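Local coordinates for protein serine acetyltransferase (Entamoeba histolytica, PDB 3Q1X) that probably transfers an acetyl group to the hydroxyl of L-serine, a step in cysteine biosynthesis, as a member of the left-handed beta-helix acyltransferases, at residues A[11-23]-A[96-108]. Residues are numbered along the deposited sequence; the frame is centred on the assembly and turned at random.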
loop_
_atom_site.group_PDB
_atom_site.type_symbol
_atom_site.label_atom_id
_atom_site.label_comp_id
_atom_site.label_asym_id
_atom_site.label_seq_id
_atom_site.Cartn_x
_atom_site.Cartn_y
_atom_site.Cartn_z
ATOM N N GLN A 11 -14.381 -32.199 -6.636
ATOM C CA GLN A 11 -15.580 -31.355 -6.551
ATOM C C GLN A 11 -15.354 -29.977 -7.186
ATOM O O GLN A 11 -16.156 -29.536 -8.009
ATOM C CB GLN A 11 -16.081 -31.219 -5.103
ATOM C CG GLN A 11 -17.258 -30.247 -4.963
ATOM C CD GLN A 11 -17.982 -30.333 -3.629
ATOM O OE1 GLN A 11 -17.487 -30.918 -2.664
ATOM N NE2 GLN A 11 -19.163 -29.719 -3.565
ATOM N N LEU A 12 -14.256 -29.325 -6.808
ATOM C CA LEU A 12 -13.860 -28.034 -7.383
ATOM C C LEU A 12 -13.686 -28.109 -8.907
ATOM O O LEU A 12 -14.065 -27.183 -9.634
ATOM C CB LEU A 12 -12.575 -27.527 -6.719
ATOM C CG LEU A 12 -12.651 -27.022 -5.271
ATOM C CD1 LEU A 12 -11.248 -26.775 -4.719
ATOM C CD2 LEU A 12 -13.503 -25.764 -5.129
ATOM N N TYR A 13 -13.132 -29.218 -9.388
ATOM C CA TYR A 13 -12.966 -29.405 -10.828
ATOM C C TYR A 13 -14.303 -29.513 -11.566
ATOM O O TYR A 13 -14.478 -28.914 -12.636
ATOM C CB TYR A 13 -12.078 -30.618 -11.126
ATOM C CG TYR A 13 -11.845 -30.839 -12.603
ATOM C CD1 TYR A 13 -11.034 -29.975 -13.338
ATOM C CD2 TYR A 13 -12.445 -31.911 -13.267
ATOM C CE1 TYR A 13 -10.823 -30.172 -14.701
ATOM C CE2 TYR A 13 -12.239 -32.118 -14.626
ATOM C CZ TYR A 13 -11.426 -31.245 -15.335
ATOM O OH TYR A 13 -11.222 -31.447 -16.678
ATOM N N GLU A 14 -15.232 -30.279 -10.993
ATOM C CA GLU A 14 -16.579 -30.443 -11.543
ATOM C C GLU A 14 -17.347 -29.121 -11.550
ATOM O O GLU A 14 -18.100 -28.835 -12.488
ATOM C CB GLU A 14 -17.351 -31.513 -10.763
ATOM C CG GLU A 14 -16.951 -32.953 -11.100
ATOM C CD GLU A 14 -17.260 -33.339 -12.544
ATOM O OE1 GLU A 14 -18.433 -33.223 -12.964
ATOM O OE2 GLU A 14 -16.327 -33.763 -13.261
ATOM N N MET A 15 -17.151 -28.322 -10.502
ATOM C CA MET A 15 -17.728 -26.981 -10.434
ATOM C C MET A 15 -17.157 -26.104 -11.544
ATOM O O MET A 15 -17.904 -25.405 -12.228
ATOM C CB MET A 15 -17.470 -26.349 -9.069
ATOM C CG MET A 15 -18.298 -26.966 -7.952
ATOM S SD MET A 15 -17.588 -26.623 -6.341
ATOM C CE MET A 15 -18.365 -25.067 -5.956
ATOM N N TYR A 16 -15.837 -26.162 -11.722
ATOM C CA TYR A 16 -15.158 -25.451 -12.808
ATOM C C TYR A 16 -15.768 -25.809 -14.170
ATOM O O TYR A 16 -16.099 -24.922 -14.953
ATOM C CB TYR A 16 -13.650 -25.734 -12.757
ATOM C CG TYR A 16 -12.886 -25.496 -14.051
ATOM C CD1 TYR A 16 -12.425 -24.224 -14.398
ATOM C CD2 TYR A 16 -12.598 -26.559 -14.912
ATOM C CE1 TYR A 16 -11.714 -24.014 -15.589
ATOM C CE2 TYR A 16 -11.890 -26.362 -16.098
ATOM C CZ TYR A 16 -11.450 -25.091 -16.431
ATOM O OH TYR A 16 -10.748 -24.905 -17.604
ATOM N N LEU A 17 -15.954 -27.104 -14.426
ATOM C CA LEU A 17 -16.572 -27.574 -15.670
ATOM C C LEU A 17 -17.993 -27.040 -15.907
ATOM O O LEU A 17 -18.413 -26.850 -17.060
ATOM C CB LEU A 17 -16.575 -29.103 -15.719
ATOM C CG LEU A 17 -15.271 -29.838 -16.027
ATOM C CD1 LEU A 17 -15.527 -31.331 -15.943
ATOM C CD2 LEU A 17 -14.705 -29.456 -17.399
ATOM N N GLN A 18 -18.712 -26.776 -14.819
ATOM C CA GLN A 18 -20.116 -26.373 -14.875
ATOM C C GLN A 18 -20.301 -24.863 -14.734
ATOM O O GLN A 18 -21.419 -24.358 -14.852
ATOM C CB GLN A 18 -20.926 -27.112 -13.801
ATOM C CG GLN A 18 -21.009 -28.625 -14.011
ATOM C CD GLN A 18 -21.431 -29.370 -12.755
ATOM O OE1 GLN A 18 -22.303 -28.913 -12.012
ATOM N NE2 GLN A 18 -20.815 -30.525 -12.510
ATOM N N ASP A 19 -19.207 -24.144 -14.488
ATOM C CA ASP A 19 -19.249 -22.681 -14.431
ATOM C C ASP A 19 -19.688 -22.091 -15.768
ATOM O O ASP A 19 -19.341 -22.597 -16.833
ATOM C CB ASP A 19 -17.883 -22.093 -14.049
ATOM C CG ASP A 19 -17.567 -22.215 -12.565
ATOM O OD1 ASP A 19 -18.496 -22.395 -11.740
ATOM O OD2 ASP A 19 -16.368 -22.113 -12.225
ATOM N N GLU A 20 -20.460 -21.016 -15.680
ATOM C CA GLU A 20 -20.878 -20.218 -16.825
ATOM C C GLU A 20 -19.641 -19.676 -17.562
ATOM O O GLU A 20 -18.563 -19.570 -16.975
ATOM C CB GLU A 20 -21.793 -19.081 -16.343
ATOM C CG GLU A 20 -23.063 -19.547 -15.574
ATOM C CD GLU A 20 -22.854 -19.795 -14.068
ATOM O OE1 GLU A 20 -21.705 -19.964 -13.607
ATOM O OE2 GLU A 20 -23.863 -19.832 -13.334
ATOM N N ASP A 21 -19.798 -19.335 -18.842
ATOM C CA ASP A 21 -18.657 -18.974 -19.705
ATOM C C ASP A 21 -17.862 -17.756 -19.226
ATOM O O ASP A 21 -16.655 -17.671 -19.468
ATOM C CB ASP A 21 -19.120 -18.793 -21.151
ATOM C CG ASP A 21 -20.233 -19.750 -21.508
ATOM O OD1 ASP A 21 -19.929 -20.890 -21.930
ATOM O OD2 ASP A 21 -21.415 -19.381 -21.305
ATOM N N ALA A 22 -18.546 -16.835 -18.551
ATOM C CA ALA A 22 -17.925 -15.637 -17.979
ATOM C C ALA A 22 -16.821 -15.955 -16.967
ATOM O O ALA A 22 -15.948 -15.117 -16.712
ATOM C CB ALA A 22 -18.985 -14.750 -17.345
ATOM N N PHE A 23 -16.860 -17.166 -16.410
ATOM C CA PHE A 23 -15.869 -17.616 -15.439
ATOM C C PHE A 23 -14.792 -18.464 -16.120
ATOM O O PHE A 23 -13.956 -19.077 -15.459
ATOM C CB PHE A 23 -16.548 -18.393 -14.304
ATOM C CG PHE A 23 -17.569 -17.587 -13.550
ATOM C CD1 PHE A 23 -17.177 -16.749 -12.501
ATOM C CD2 PHE A 23 -18.923 -17.659 -13.882
ATOM C CE1 PHE A 23 -18.115 -16.000 -11.799
ATOM C CE2 PHE A 23 -19.866 -16.906 -13.183
ATOM C CZ PHE A 23 -19.464 -16.075 -12.142
ATOM N N LEU A 96 -13.859 -25.276 0.980
ATOM C CA LEU A 96 -13.413 -24.718 -0.316
ATOM C C LEU A 96 -14.491 -24.671 -1.411
ATOM O O LEU A 96 -14.564 -23.677 -2.156
ATOM C CB LEU A 96 -12.121 -25.385 -0.824
ATOM C CG LEU A 96 -10.882 -25.069 0.014
ATOM C CD1 LEU A 96 -9.677 -25.849 -0.503
ATOM C CD2 LEU A 96 -10.575 -23.574 0.027
ATOM N N PRO A 97 -15.332 -25.715 -1.515
ATOM C CA PRO A 97 -16.431 -25.597 -2.491
ATOM C C PRO A 97 -17.399 -24.444 -2.192
ATOM O O PRO A 97 -17.762 -23.709 -3.118
ATOM C CB PRO A 97 -17.139 -26.956 -2.396
ATOM C CG PRO A 97 -16.068 -27.887 -1.953
ATOM C CD PRO A 97 -15.233 -27.088 -0.980
ATOM N N SER A 98 -17.784 -24.263 -0.927
ATOM C CA SER A 98 -18.715 -23.182 -0.582
ATOM C C SER A 98 -18.081 -21.803 -0.793
ATOM O O SER A 98 -18.738 -20.878 -1.262
ATOM C CB SER A 98 -19.279 -23.325 0.839
ATOM O OG SER A 98 -18.290 -23.206 1.837
ATOM N N ILE A 99 -16.801 -21.679 -0.453
ATOM C CA ILE A 99 -16.046 -20.457 -0.730
ATOM C C ILE A 99 -16.011 -20.152 -2.233
ATOM O O ILE A 99 -16.211 -19.007 -2.639
ATOM C CB ILE A 99 -14.624 -20.522 -0.115
ATOM C CG1 ILE A 99 -14.739 -20.610 1.414
ATOM C CG2 ILE A 99 -13.786 -19.324 -0.571
ATOM C CD1 ILE A 99 -13.459 -20.973 2.130
ATOM N N LYS A 100 -15.767 -21.178 -3.051
ATOM C CA LYS A 100 -15.774 -21.020 -4.512
ATOM C C LYS A 100 -17.101 -20.410 -4.993
ATOM O O LYS A 100 -17.108 -19.461 -5.776
ATOM C CB LYS A 100 -15.517 -22.367 -5.206
ATOM C CG LYS A 100 -15.737 -22.361 -6.723
ATOM C CD LYS A 100 -14.711 -21.484 -7.443
ATOM C CE LYS A 100 -15.135 -21.208 -8.879
ATOM N NZ LYS A 100 -15.593 -22.437 -9.582
ATOM N N ARG A 101 -18.216 -20.957 -4.505
ATOM C CA ARG A 101 -19.546 -20.421 -4.821
ATOM C C ARG A 101 -19.679 -18.961 -4.370
ATOM O O ARG A 101 -20.159 -18.109 -5.124
ATOM C CB ARG A 101 -20.638 -21.305 -4.201
ATOM C CG ARG A 101 -20.722 -22.682 -4.857
ATOM C CD ARG A 101 -21.865 -23.557 -4.330
ATOM N NE ARG A 101 -21.605 -24.126 -3.007
ATOM C CZ ARG A 101 -21.155 -25.363 -2.772
ATOM N NH1 ARG A 101 -20.909 -26.210 -3.767
ATOM N NH2 ARG A 101 -20.959 -25.758 -1.525
ATOM N N THR A 102 -19.200 -18.661 -3.164
ATOM C CA THR A 102 -19.298 -17.301 -2.652
ATOM C C THR A 102 -18.442 -16.341 -3.476
ATOM O O THR A 102 -18.859 -15.211 -3.754
ATOM C CB THR A 102 -18.880 -17.214 -1.177
ATOM O OG1 THR A 102 -19.674 -18.116 -0.410
ATOM C CG2 THR A 102 -19.081 -15.801 -0.650
ATOM N N LEU A 103 -17.246 -16.789 -3.859
ATOM C CA LEU A 103 -16.335 -15.941 -4.636
ATOM C C LEU A 103 -16.937 -15.589 -5.997
ATOM O O LEU A 103 -16.716 -14.490 -6.512
ATOM C CB LEU A 103 -14.963 -16.601 -4.795
ATOM C CG LEU A 103 -14.044 -16.542 -3.569
ATOM C CD1 LEU A 103 -12.789 -17.353 -3.837
ATOM C CD2 LEU A 103 -13.672 -15.107 -3.192
ATOM N N LYS A 104 -17.714 -16.511 -6.565
ATOM C CA LYS A 104 -18.434 -16.213 -7.803
ATOM C C LYS A 104 -19.399 -15.047 -7.597
ATOM O O LYS A 104 -19.462 -14.146 -8.441
ATOM C CB LYS A 104 -19.172 -17.449 -8.329
ATOM C CG LYS A 104 -18.252 -18.441 -9.017
ATOM C CD LYS A 104 -19.015 -19.681 -9.457
ATOM C CE LYS A 104 -19.820 -19.421 -10.719
ATOM N NZ LYS A 104 -20.739 -20.561 -11.039
ATOM N N THR A 105 -20.142 -15.069 -6.489
ATOM C CA THR A 105 -21.084 -13.979 -6.181
ATOM C C THR A 105 -20.361 -12.647 -5.950
ATOM O O THR A 105 -20.842 -11.590 -6.382
ATOM C CB THR A 105 -22.011 -14.283 -4.969
ATOM O OG1 THR A 105 -21.270 -14.221 -3.742
ATOM C CG2 THR A 105 -22.703 -15.648 -5.102
ATOM N N ASP A 106 -19.211 -12.687 -5.278
ATOM C CA ASP A 106 -18.380 -11.486 -5.115
ATOM C C ASP A 106 -17.983 -10.880 -6.469
ATOM O O ASP A 106 -17.961 -9.653 -6.639
ATOM C CB ASP A 106 -17.127 -11.795 -4.286
ATOM C CG ASP A 106 -17.454 -12.373 -2.916
ATOM O OD1 ASP A 106 -18.464 -11.967 -2.297
ATOM O OD2 ASP A 106 -16.702 -13.246 -2.451
ATOM N N LEU A 107 -17.661 -11.739 -7.431
ATOM C CA LEU A 107 -17.324 -11.276 -8.779
ATOM C C LEU A 107 -18.507 -10.619 -9.470
ATOM O O LEU A 107 -18.374 -9.539 -10.045
ATOM C CB LEU A 107 -16.784 -12.419 -9.630
ATOM C CG LEU A 107 -15.390 -12.925 -9.310
ATOM C CD1 LEU A 107 -15.194 -14.242 -10.003
ATOM C CD2 LEU A 107 -14.302 -11.931 -9.746
ATOM N N ILE A 108 -19.662 -11.270 -9.394
ATOM C CA ILE A 108 -20.917 -10.703 -9.898
ATOM C C ILE A 108 -21.161 -9.309 -9.318
ATOM O O ILE A 108 -21.467 -8.366 -10.059
ATOM C CB ILE A 108 -22.107 -11.636 -9.586
ATOM C CG1 ILE A 108 -21.941 -12.941 -10.371
ATOM C CG2 ILE A 108 -23.432 -10.954 -9.937
ATOM C CD1 ILE A 108 -22.803 -14.093 -9.891
HETATM O O HOH W 1 -13.907 -24.550 -9.022
#
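A salt-bridge network of K100, K104, D19 and E20 ties the loop leaving helix 2-18 to the long helix 82-113, within the helical part of the chain that precedes its left-handed beta-helix. The axes of helical segments 11-18 and 96-108 lie 25° apart, running in the same sense. D19 spans two successive turns with one carboxylate: OD2 takes K100 NZ on its syn lone pair at 2.8 Å, while K104 NZ meets OD1 from above the carboxylate plane at 3.0 Å. K104 NZ also donates to the syn lone pair of E20 OE1 at 2.8 Å. The bend at chi3 (77°) lays K104 CE over the centre of the F23 ring in a CH-pi contact, 3.6 Å from the centroid; NZ makes a cation-pi contact with the same face. L107 CD1 reaches the ring edge. A water bridges K100 NZ to L12 O. Toward the N-terminal ends of both segments, L12 CD2 packs on P97 and K100 CB, and M15 CE lies 3.5 Å from R101 CG. The extended Q11 side chain crosses P97 at about a right angle. F45 of helix 36-45 also packs on K100. The carboxylates probably favour the charged form of both lysines, pinning the loop against the helix.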